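Local coordinates for protein CT_858 (Chlamydia trachomatis, PDB 3DPM), which probably acts as a serine-type endopeptidase, a chlamydial protease that joins a PDZ-like domain to a peptidase domain of the S41 family, at residues E82-P87 against V182-V187; S107-V112 against T176-R181; L296-Y301 against L334-T339. All blocks are in the same frame, centred on the assembly; numbering follows the deposited sequence.

Contact 1: E82-P87 against V182-V187; sequences ESAYLP and VKWRYV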
loop_
_atom_site.group_PDB
_atom_site.type_symbol
_atom_site.label_atom_id
_atom_site.label_comp_id
_atom_site.label_asym_id
_atom_site.label_seq_id
_atom_site.Cartn_x
_atom_site.Cartn_y
_atom_site.Cartn_z
ATOM N N GLU A 82 1.579 17.231 -16.166
ATOM C CA GLU A 82 1.808 18.603 -16.589
ATOM C C GLU A 82 2.396 19.383 -15.409
ATOM O O GLU A 82 2.004 19.177 -14.254
ATOM C CB GLU A 82 0.491 19.240 -17.045
ATOM C CG GLU A 82 0.598 20.712 -17.396
ATOM C CD GLU A 82 -0.673 21.269 -18.034
ATOM O OE1 GLU A 82 -1.780 20.983 -17.531
ATOM O OE2 GLU A 82 -0.569 22.004 -19.035
ATOM N N SER A 83 3.348 20.262 -15.698
ATOM C CA SER A 83 3.962 21.074 -14.654
ATOM C C SER A 83 4.823 22.188 -15.244
ATOM O O SER A 83 5.305 22.095 -16.377
ATOM C CB SER A 83 4.815 20.204 -13.721
ATOM O OG SER A 83 6.081 19.920 -14.294
ATOM N N ALA A 84 5.000 23.243 -14.463
ATOM C CA ALA A 84 5.796 24.395 -14.865
ATOM C C ALA A 84 6.653 24.798 -13.676
ATOM O O ALA A 84 6.239 24.685 -12.525
ATOM C CB ALA A 84 4.890 25.550 -15.285
ATOM N N TYR A 85 7.838 25.305 -13.967
ATOM C CA TYR A 85 8.774 25.675 -12.928
ATOM C C TYR A 85 9.647 26.850 -13.370
ATOM O O TYR A 85 9.918 27.016 -14.557
ATOM C CB TYR A 85 9.631 24.432 -12.634
ATOM C CG TYR A 85 10.840 24.642 -11.761
ATOM C CD1 TYR A 85 10.715 24.781 -10.375
ATOM C CD2 TYR A 85 12.121 24.698 -12.318
ATOM C CE1 TYR A 85 11.842 24.971 -9.562
ATOM C CE2 TYR A 85 13.251 24.891 -11.520
ATOM C CZ TYR A 85 13.106 25.025 -10.145
ATOM O OH TYR A 85 14.220 25.219 -9.356
ATOM N N LEU A 86 10.038 27.684 -12.409
ATOM C CA LEU A 86 10.938 28.817 -12.648
ATOM C C LEU A 86 12.049 28.660 -11.602
ATOM O O LEU A 86 11.782 28.501 -10.413
ATOM C CB LEU A 86 10.215 30.158 -12.500
ATOM C CG LEU A 86 9.417 30.562 -13.745
ATOM C CD1 LEU A 86 8.678 31.857 -13.502
ATOM C CD2 LEU A 86 10.361 30.704 -14.919
ATOM N N PRO A 87 13.313 28.677 -12.047
ATOM C CA PRO A 87 14.512 28.523 -11.212
ATOM C C PRO A 87 14.834 29.620 -10.196
ATOM O O PRO A 87 15.946 30.140 -10.183
ATOM C CB PRO A 87 15.616 28.375 -12.250
ATOM C CG PRO A 87 15.150 29.320 -13.327
ATOM C CD PRO A 87 13.686 28.973 -13.446
ATOM N N VAL A 182 10.913 36.093 -18.696
ATOM C CA VAL A 182 11.435 34.753 -18.445
ATOM C C VAL A 182 10.507 33.737 -19.086
ATOM O O VAL A 182 9.429 34.087 -19.567
ATOM C CB VAL A 182 11.546 34.438 -16.932
ATOM C CG1 VAL A 182 12.515 35.400 -16.269
ATOM C CG2 VAL A 182 10.190 34.527 -16.281
ATOM N N LYS A 183 10.923 32.479 -19.087
ATOM C CA LYS A 183 10.119 31.431 -19.695
ATOM C C LYS A 183 9.937 30.267 -18.743
ATOM O O LYS A 183 10.881 29.836 -18.088
ATOM C CB LYS A 183 10.787 30.942 -20.977
ATOM C CG LYS A 183 9.840 30.232 -21.922
ATOM C CD LYS A 183 10.495 30.041 -23.268
ATOM C CE LYS A 183 9.471 29.745 -24.352
ATOM N NZ LYS A 183 10.121 29.708 -25.689
ATOM N N TRP A 184 8.715 29.764 -18.655
ATOM C CA TRP A 184 8.451 28.643 -17.772
ATOM C C TRP A 184 9.068 27.349 -18.291
ATOM O O TRP A 184 8.945 27.029 -19.475
ATOM C CB TRP A 184 6.944 28.411 -17.616
ATOM C CG TRP A 184 6.221 29.398 -16.778
ATOM C CD1 TRP A 184 5.517 30.488 -17.205
ATOM C CD2 TRP A 184 6.095 29.371 -15.351
ATOM N NE1 TRP A 184 4.954 31.142 -16.132
ATOM C CE2 TRP A 184 5.295 30.479 -14.980
ATOM C CE3 TRP A 184 6.577 28.516 -14.346
ATOM C CZ2 TRP A 184 4.968 30.753 -13.647
ATOM C CZ3 TRP A 184 6.250 28.791 -13.024
ATOM C CH2 TRP A 184 5.453 29.902 -12.686
ATOM N N ARG A 185 9.749 26.620 -17.412
ATOM C CA ARG A 185 10.295 25.319 -17.786
ATOM C C ARG A 185 8.985 24.546 -17.742
ATOM O O ARG A 185 8.463 24.268 -16.671
ATOM C CB ARG A 185 11.262 24.788 -16.718
ATOM C CG ARG A 185 12.661 25.434 -16.704
ATOM C CD ARG A 185 12.604 26.958 -16.605
ATOM N NE ARG A 185 13.927 27.581 -16.528
ATOM C CZ ARG A 185 14.234 28.742 -17.104
ATOM N NH1 ARG A 185 13.314 29.398 -17.804
ATOM N NH2 ARG A 185 15.454 29.257 -16.975
ATOM N N TYR A 186 8.450 24.221 -18.909
ATOM C CA TYR A 186 7.155 23.556 -19.008
ATOM C C TYR A 186 7.136 22.101 -19.464
ATOM O O TYR A 186 7.726 21.748 -20.480
ATOM C CB TYR A 186 6.279 24.390 -19.945
ATOM C CG TYR A 186 4.888 23.865 -20.210
ATOM C CD1 TYR A 186 3.904 23.912 -19.224
ATOM C CD2 TYR A 186 4.539 23.369 -21.471
ATOM C CE1 TYR A 186 2.608 23.491 -19.485
ATOM C CE2 TYR A 186 3.243 22.944 -21.740
ATOM C CZ TYR A 186 2.288 23.011 -20.746
ATOM O OH TYR A 186 1.004 22.621 -21.017
ATOM N N VAL A 187 6.449 21.255 -18.702
ATOM C CA VAL A 187 6.295 19.857 -19.081
ATOM C C VAL A 187 4.821 19.709 -19.455
ATOM O O VAL A 187 3.944 19.831 -18.601
ATOM C CB VAL A 187 6.588 18.879 -17.926
ATOM C CG1 VAL A 187 6.339 17.451 -18.401
ATOM C CG2 VAL A 187 8.023 19.043 -17.435
HETATM O O HOH W 1 8.225 21.632 -15.284
#
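L86 lies across the indole of W184, and the tight half of this contact grows from that pair. CD1 of L86 stands 3.7 Å from the centroid of the six-membered ring of W184 and almost on its normal, a CH-pi contact over the face. CG of L86, anti to the carbonyl carbon (chi1 -81°), lies over the indole, and the other methyl, CD2, is 4.1 Å from V182 CG2. A84 adds its CB, 3.5 Å from W184 CE3.

Antiparallel pairing supplies the backbone frame. S83 with V187 and Y85 with R185 are hydrogen-bonded pairs, and A84 with Y186 between them is a non-hydrogen-bonded one. The bond from V187 N to S83 O is short, 2.7 Å, and nearly straight (178°).

The other side is looser and wetter. S83, Y85, R185 and V187 share a face on which a water joins S83 OG to the carbonyl oxygen of R185, and P87 CD sits over the guanidinium face of R185, 3.4 Å from NE.

Back on the face of A84, where the pairing begins at E82, the hydroxyl of Y186 donates to the anti lone pair of E82 OE2 at 2.6 Å, the carboxylate turned 56° from the ring.

The pairing belongs to the curled antiparallel sheet of the PDZ-like domain. Strand 83-92 runs between 177-187 and 152-154, where A84 bonds to R153 through the backbone, while strand 165-171 lies beyond 177-187 and lends T166 to the surroundings of L86, V182 and W184.

Contact 2: S107-V112 against T176-R181; sequences SSEIRV and TTREVR
V180 turns both of its methyls toward I110, whose CD1 reaches in between them: 3.4 Å to V180 CG1 and 3.5 Å to V180 CG2. The two side chains meet obliquely. On I110, CG1 stands anti to the carbonyl carbon (chi1 -69°), and the bend at chi2 (65°) brings the terminal methyl round to the valine. E109 covers the same valine from a second direction, its CB 3.7 Å from V180 CG2, and the glutamate and valine side chains run alongside each other, each heading toward the other's backbone.

Both segments belong to the PDZ-like domain, where the loop between strands 98-103 and 115-119 folds against strand 177-187. No hydrogen bond crosses between them, in contrast to the backbone ladder that V180 and R178 form with L168 and I170 of the adjoining strand 165-171. I110 continues inward to F100 and I103 of strand 98-103.

Beyond this apolar patch the contact becomes polar and more open. The carboxylate of E109 passes over the aliphatic root of R178, with OE1 3.7 Å from R178 CB, while the charged NE of R178 remains 5.0 Å from E109 OE1. That oxygen instead forms its salt bridge with R172.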
loop_
_atom_site.group_PDB
_atom_site.type_symbol
_atom_site.label_atom_id
_atom_site.label_comp_id
_atom_site.label_asym_id
_atom_site.label_seq_id
_atom_site.Cartn_x
_atom_site.Cartn_y
_atom_site.Cartn_z
ATOM N N SER A 107 23.806 33.554 -14.638
ATOM C CA SER A 107 23.785 34.948 -14.196
ATOM C C SER A 107 22.805 35.781 -15.020
ATOM O O SER A 107 23.212 36.634 -15.811
ATOM C CB SER A 107 25.190 35.559 -14.299
ATOM O OG SER A 107 26.110 34.891 -13.453
ATOM N N SER A 108 21.516 35.529 -14.835
ATOM C CA SER A 108 20.490 36.258 -15.563
ATOM C C SER A 108 20.370 37.670 -14.996
ATOM O O SER A 108 21.157 38.066 -14.132
ATOM C CB SER A 108 19.150 35.528 -15.447
ATOM O OG SER A 108 18.155 36.156 -16.242
ATOM N N GLU A 109 19.398 38.433 -15.490
ATOM C CA GLU A 109 19.197 39.788 -15.000
ATOM C C GLU A 109 18.930 39.791 -13.498
ATOM O O GLU A 109 19.182 40.783 -12.826
ATOM C CB GLU A 109 18.019 40.464 -15.712
ATOM C CG GLU A 109 18.393 41.333 -16.906
ATOM C CD GLU A 109 17.483 42.553 -17.050
ATOM O OE1 GLU A 109 17.581 43.476 -16.210
ATOM O OE2 GLU A 109 16.666 42.587 -17.998
ATOM N N ILE A 110 18.419 38.685 -12.969
ATOM C CA ILE A 110 18.118 38.604 -11.543
ATOM C C ILE A 110 19.310 38.157 -10.703
ATOM O O ILE A 110 20.009 37.207 -11.043
ATOM C CB ILE A 110 16.933 37.636 -11.256
ATOM C CG1 ILE A 110 15.614 38.219 -11.773
ATOM C CG2 ILE A 110 16.780 37.429 -9.756
ATOM C CD1 ILE A 110 15.542 38.377 -13.255
ATOM N N ARG A 111 19.536 38.859 -9.599
ATOM C CA ARG A 111 20.623 38.531 -8.686
ATOM C C ARG A 111 20.040 38.339 -7.296
ATOM O O ARG A 111 18.936 38.798 -7.005
ATOM C CB ARG A 111 21.647 39.663 -8.601
ATOM C CG ARG A 111 22.100 40.252 -9.908
ATOM C CD ARG A 111 22.821 41.549 -9.597
ATOM N NE ARG A 111 22.572 42.595 -10.587
ATOM C CZ ARG A 111 22.429 43.883 -10.283
ATOM N NH1 ARG A 111 22.503 44.278 -9.013
ATOM N NH2 ARG A 111 22.228 44.779 -11.244
ATOM N N VAL A 112 20.798 37.664 -6.441
ATOM C CA VAL A 112 20.384 37.440 -5.072
ATOM C C VAL A 112 20.344 38.819 -4.436
ATOM O O VAL A 112 21.223 39.643 -4.683
ATOM C CB VAL A 112 21.412 36.567 -4.318
ATOM C CG1 VAL A 112 21.130 36.609 -2.833
ATOM C CG2 VAL A 112 21.352 35.125 -4.824
ATOM N N THR A 176 17.399 50.804 -9.138
ATOM C CA THR A 176 16.923 50.531 -10.488
ATOM C C THR A 176 15.889 49.411 -10.562
ATOM O O THR A 176 16.097 48.312 -10.048
ATOM C CB THR A 176 18.076 50.175 -11.425
ATOM O OG1 THR A 176 18.930 51.312 -11.572
ATOM C CG2 THR A 176 17.543 49.774 -12.787
ATOM N N THR A 177 14.777 49.703 -11.225
ATOM C CA THR A 177 13.700 48.738 -11.385
ATOM C C THR A 177 13.672 48.236 -12.826
ATOM O O THR A 177 13.655 49.033 -13.764
ATOM C CB THR A 177 12.342 49.379 -11.025
ATOM O OG1 THR A 177 11.320 48.372 -11.023
ATOM C CG2 THR A 177 11.982 50.477 -12.031
ATOM N N ARG A 178 13.676 46.917 -12.996
ATOM C CA ARG A 178 13.659 46.296 -14.327
ATOM C C ARG A 178 12.562 45.232 -14.487
ATOM O O ARG A 178 12.182 44.555 -13.531
ATOM C CB ARG A 178 15.011 45.626 -14.627
ATOM C CG ARG A 178 16.244 46.536 -14.583
ATOM C CD ARG A 178 16.187 47.660 -15.624
ATOM N NE ARG A 178 17.403 48.477 -15.630
ATOM C CZ ARG A 178 17.460 49.746 -16.039
ATOM N NH1 ARG A 178 16.365 50.361 -16.479
ATOM N NH2 ARG A 178 18.616 50.405 -16.006
ATOM N N GLU A 179 12.055 45.098 -15.708
ATOM C CA GLU A 179 11.050 44.094 -16.036
ATOM C C GLU A 179 11.829 43.003 -16.747
ATOM O O GLU A 179 12.435 43.250 -17.792
ATOM C CB GLU A 179 9.993 44.660 -16.977
ATOM C CG GLU A 179 8.865 45.395 -16.270
ATOM C CD GLU A 179 7.918 46.102 -17.239
ATOM O OE1 GLU A 179 7.451 45.454 -18.210
ATOM O OE2 GLU A 179 7.639 47.306 -17.024
ATOM N N VAL A 180 11.827 41.802 -16.184
ATOM C CA VAL A 180 12.577 40.711 -16.786
ATOM C C VAL A 180 11.686 39.665 -17.413
ATOM O O VAL A 180 10.855 39.079 -16.743
ATOM C CB VAL A 180 13.489 40.036 -15.741
ATOM C CG1 VAL A 180 14.265 38.895 -16.378
ATOM C CG2 VAL A 180 14.446 41.063 -15.160
ATOM N N ARG A 181 11.851 39.436 -18.707
ATOM C CA ARG A 181 11.041 38.428 -19.375
ATOM C C ARG A 181 11.697 37.071 -19.134
ATOM O O ARG A 181 12.900 36.923 -19.296
ATOM C CB ARG A 181 10.944 38.712 -20.881
ATOM C CG ARG A 181 9.549 39.128 -21.357
ATOM C CD ARG A 181 9.198 40.543 -20.923
ATOM N NE ARG A 181 7.774 40.842 -21.081
ATOM C CZ ARG A 181 7.220 42.021 -20.803
ATOM N NH1 ARG A 181 7.970 43.020 -20.355
ATOM N NH2 ARG A 181 5.914 42.197 -20.951
#

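Contact 3: L296-Y301 against L334-T339; sequences LRIPTY and LIIDQT
R297 reaches across to D337 and T339 along nearly its whole length, and it illustrates how a strand end can be fastened by one long side chain. Its CB lies 4.1 Å from D337 CB, in a parallel bridge of neighbouring strands. CG passes over the backbone, 3.3 Å from D337 O, and CD then comes within 3.5 Å of D337 OD1. The chain is extended from CG to NE, with CG anti to the backbone N (chi1 180°), which carries the guanidinium past the end of strand 333-337. NE bonds to the carbonyl oxygen of S257. NH1 makes a salt bridge to D337 OD1 at 3.1 Å, the two flat groups turned 44° apart, and joins NH2 in an end-on grip on T339 O, which lies in the guanidinium plane.

The carboxylate has a second task. D337 OD2 takes the hydroxyl of T339 on its syn lone pair at 2.8 Å and, from above the carboxylate plane, the T339 backbone N, an Asx turn.

On the opposite face of the pairing, I336 CG2 touches both L296 CD1 and I298 CG1, which approach it from the same side. Further along, Y301 OH donates to Q338 OE1 at 2.7 Å, the oxygen lying at the ring's edge with the amide plane 67° from the ring.

The two strands and helix 316-330 form a beta-alpha-beta unit of the S41 peptidase domain, and the side chain of Y301 lies about 6 Å from the bound lactacystin. Because R297 and D337 are both buried, each probably stabilises the charged form of the other, and the paired charges and shared T339 bonds together should hold the turn after strand 333-337 in a fixed shape.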
loop_
_atom_site.group_PDB
_atom_site.type_symbol
_atom_site.label_atom_id
_atom_site.label_comp_id
_atom_site.label_asym_id
_atom_site.label_seq_id
_atom_site.Cartn_x
_atom_site.Cartn_y
_atom_site.Cartn_z
ATOM N N LEU A 296 23.242 22.741 16.200
ATOM C CA LEU A 296 22.804 21.513 15.576
ATOM C C LEU A 296 21.552 21.751 14.749
ATOM O O LEU A 296 20.652 22.481 15.158
ATOM C CB LEU A 296 22.555 20.487 16.687
ATOM C CG LEU A 296 21.914 19.123 16.449
ATOM C CD1 LEU A 296 20.414 19.298 16.254
ATOM C CD2 LEU A 296 22.578 18.441 15.260
ATOM N N ARG A 297 21.500 21.155 13.569
ATOM C CA ARG A 297 20.318 21.314 12.749
ATOM C C ARG A 297 19.590 19.992 12.580
ATOM O O ARG A 297 20.185 19.004 12.160
ATOM C CB ARG A 297 20.654 21.880 11.361
ATOM C CG ARG A 297 19.393 22.032 10.506
ATOM C CD ARG A 297 19.606 22.714 9.162
ATOM N NE ARG A 297 18.431 22.527 8.312
ATOM C CZ ARG A 297 17.217 23.003 8.583
ATOM N NH1 ARG A 297 17.000 23.717 9.680
ATOM N NH2 ARG A 297 16.202 22.728 7.776
ATOM N N ILE A 298 18.306 19.980 12.935
ATOM C CA ILE A 298 17.456 18.800 12.773
ATOM C C ILE A 298 16.687 19.158 11.503
ATOM O O ILE A 298 15.726 19.918 11.553
ATOM C CB ILE A 298 16.437 18.633 13.939
ATOM C CG1 ILE A 298 17.161 18.531 15.285
ATOM C CG2 ILE A 298 15.598 17.379 13.721
ATOM C CD1 ILE A 298 17.917 17.248 15.490
ATOM N N PRO A 299 17.105 18.618 10.350
ATOM C CA PRO A 299 16.471 18.889 9.056
ATOM C C PRO A 299 15.121 18.222 8.794
ATOM O O PRO A 299 14.207 18.832 8.220
ATOM C CB PRO A 299 17.533 18.436 8.067
ATOM C CG PRO A 299 18.088 17.217 8.751
ATOM C CD PRO A 299 18.199 17.637 10.213
ATOM N N THR A 300 14.995 16.973 9.216
ATOM C CA THR A 300 13.767 16.241 9.004
ATOM C C THR A 300 13.652 15.130 10.021
ATOM O O THR A 300 14.614 14.819 10.715
ATOM C CB THR A 300 13.757 15.608 7.616
ATOM O OG1 THR A 300 12.537 14.890 7.427
ATOM C CG2 THR A 300 14.918 14.632 7.475
ATOM N N TYR A 301 12.471 14.527 10.106
ATOM C CA TYR A 301 12.257 13.428 11.024
ATOM C C TYR A 301 12.064 12.118 10.292
ATOM O O TYR A 301 11.793 11.093 10.910
ATOM C CB TYR A 301 11.082 13.711 11.953
ATOM C CG TYR A 301 11.451 14.753 12.962
ATOM C CD1 TYR A 301 11.037 16.082 12.812
ATOM C CD2 TYR A 301 12.321 14.444 14.004
ATOM C CE1 TYR A 301 11.493 17.069 13.670
ATOM C CE2 TYR A 301 12.785 15.422 14.863
ATOM C CZ TYR A 301 12.373 16.730 14.693
ATOM O OH TYR A 301 12.865 17.704 15.526
ATOM N N LEU A 334 23.310 24.915 23.900
ATOM C CA LEU A 334 23.076 24.332 22.584
ATOM C C LEU A 334 21.923 24.993 21.830
ATOM O O LEU A 334 20.817 25.133 22.361
ATOM C CB LEU A 334 22.775 22.839 22.717
ATOM C CG LEU A 334 23.157 21.904 21.563
ATOM C CD1 LEU A 334 22.160 20.746 21.546
ATOM C CD2 LEU A 334 23.158 22.631 20.221
ATOM N N ILE A 335 22.198 25.401 20.591
ATOM C CA ILE A 335 21.190 26.013 19.724
ATOM C C ILE A 335 20.771 24.966 18.698
ATOM O O ILE A 335 21.606 24.471 17.941
ATOM C CB ILE A 335 21.733 27.240 18.927
ATOM C CG1 ILE A 335 21.639 28.521 19.751
ATOM C CG2 ILE A 335 20.915 27.444 17.662
ATOM C CD1 ILE A 335 22.722 28.678 20.759
ATOM N N ILE A 336 19.483 24.632 18.683
ATOM C CA ILE A 336 18.957 23.660 17.725
ATOM C C ILE A 336 18.216 24.397 16.602
ATOM O O ILE A 336 17.226 25.083 16.845
ATOM C CB ILE A 336 17.943 22.679 18.374
ATOM C CG1 ILE A 336 18.515 22.070 19.654
ATOM C CG2 ILE A 336 17.606 21.566 17.393
ATOM C CD1 ILE A 336 19.749 21.243 19.440
ATOM N N ASP A 337 18.708 24.266 15.376
ATOM C CA ASP A 337 18.053 24.884 14.231
ATOM C C ASP A 337 17.053 23.854 13.706
ATOM O O ASP A 337 17.441 22.862 13.089
ATOM C CB ASP A 337 19.065 25.213 13.129
ATOM C CG ASP A 337 18.399 25.729 11.850
ATOM O OD1 ASP A 337 19.075 25.781 10.798
ATOM O OD2 ASP A 337 17.202 26.086 11.889
ATOM N N GLN A 338 15.769 24.093 13.949
ATOM C CA GLN A 338 14.746 23.162 13.494
ATOM C C GLN A 338 13.752 23.775 12.507
ATOM O O GLN A 338 12.641 23.265 12.351
ATOM C CB GLN A 338 13.982 22.605 14.692
ATOM C CG GLN A 338 13.428 21.221 14.453
ATOM C CD GLN A 338 11.970 21.100 14.831
ATOM O OE1 GLN A 338 11.464 20.000 15.021
ATOM N NE2 GLN A 338 11.279 22.235 14.933
ATOM N N THR A 339 14.143 24.859 11.843
ATOM C CA THR A 339 13.266 25.518 10.870
ATOM C C THR A 339 13.179 24.736 9.556
ATOM O O THR A 339 14.041 23.907 9.262
ATOM C CB THR A 339 13.783 26.914 10.536
ATOM O OG1 THR A 339 15.134 26.810 10.070
ATOM C CG2 THR A 339 13.722 27.821 11.766
#

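From the N terminus, the first segment met is 82-87, in the PDZ-like part of the chain, and contact 1 closes a long loop when 182-187 returns antiparallel to it. Contact 2 nests inside that loop: 107-112 meets 176-181, which leads directly into the second segment of contact 1, so the two contacts share strand 177-187 while their centres stand 18 Å apart. One joins that strand to its neighbour in the sheet, the other to a loop. Contact 3 comes later and in series, closing a shorter loop around helix 316-330 within the peptidase domain. Its nearest atoms are about 17 Å from either of the other contacts, and no contacts cross.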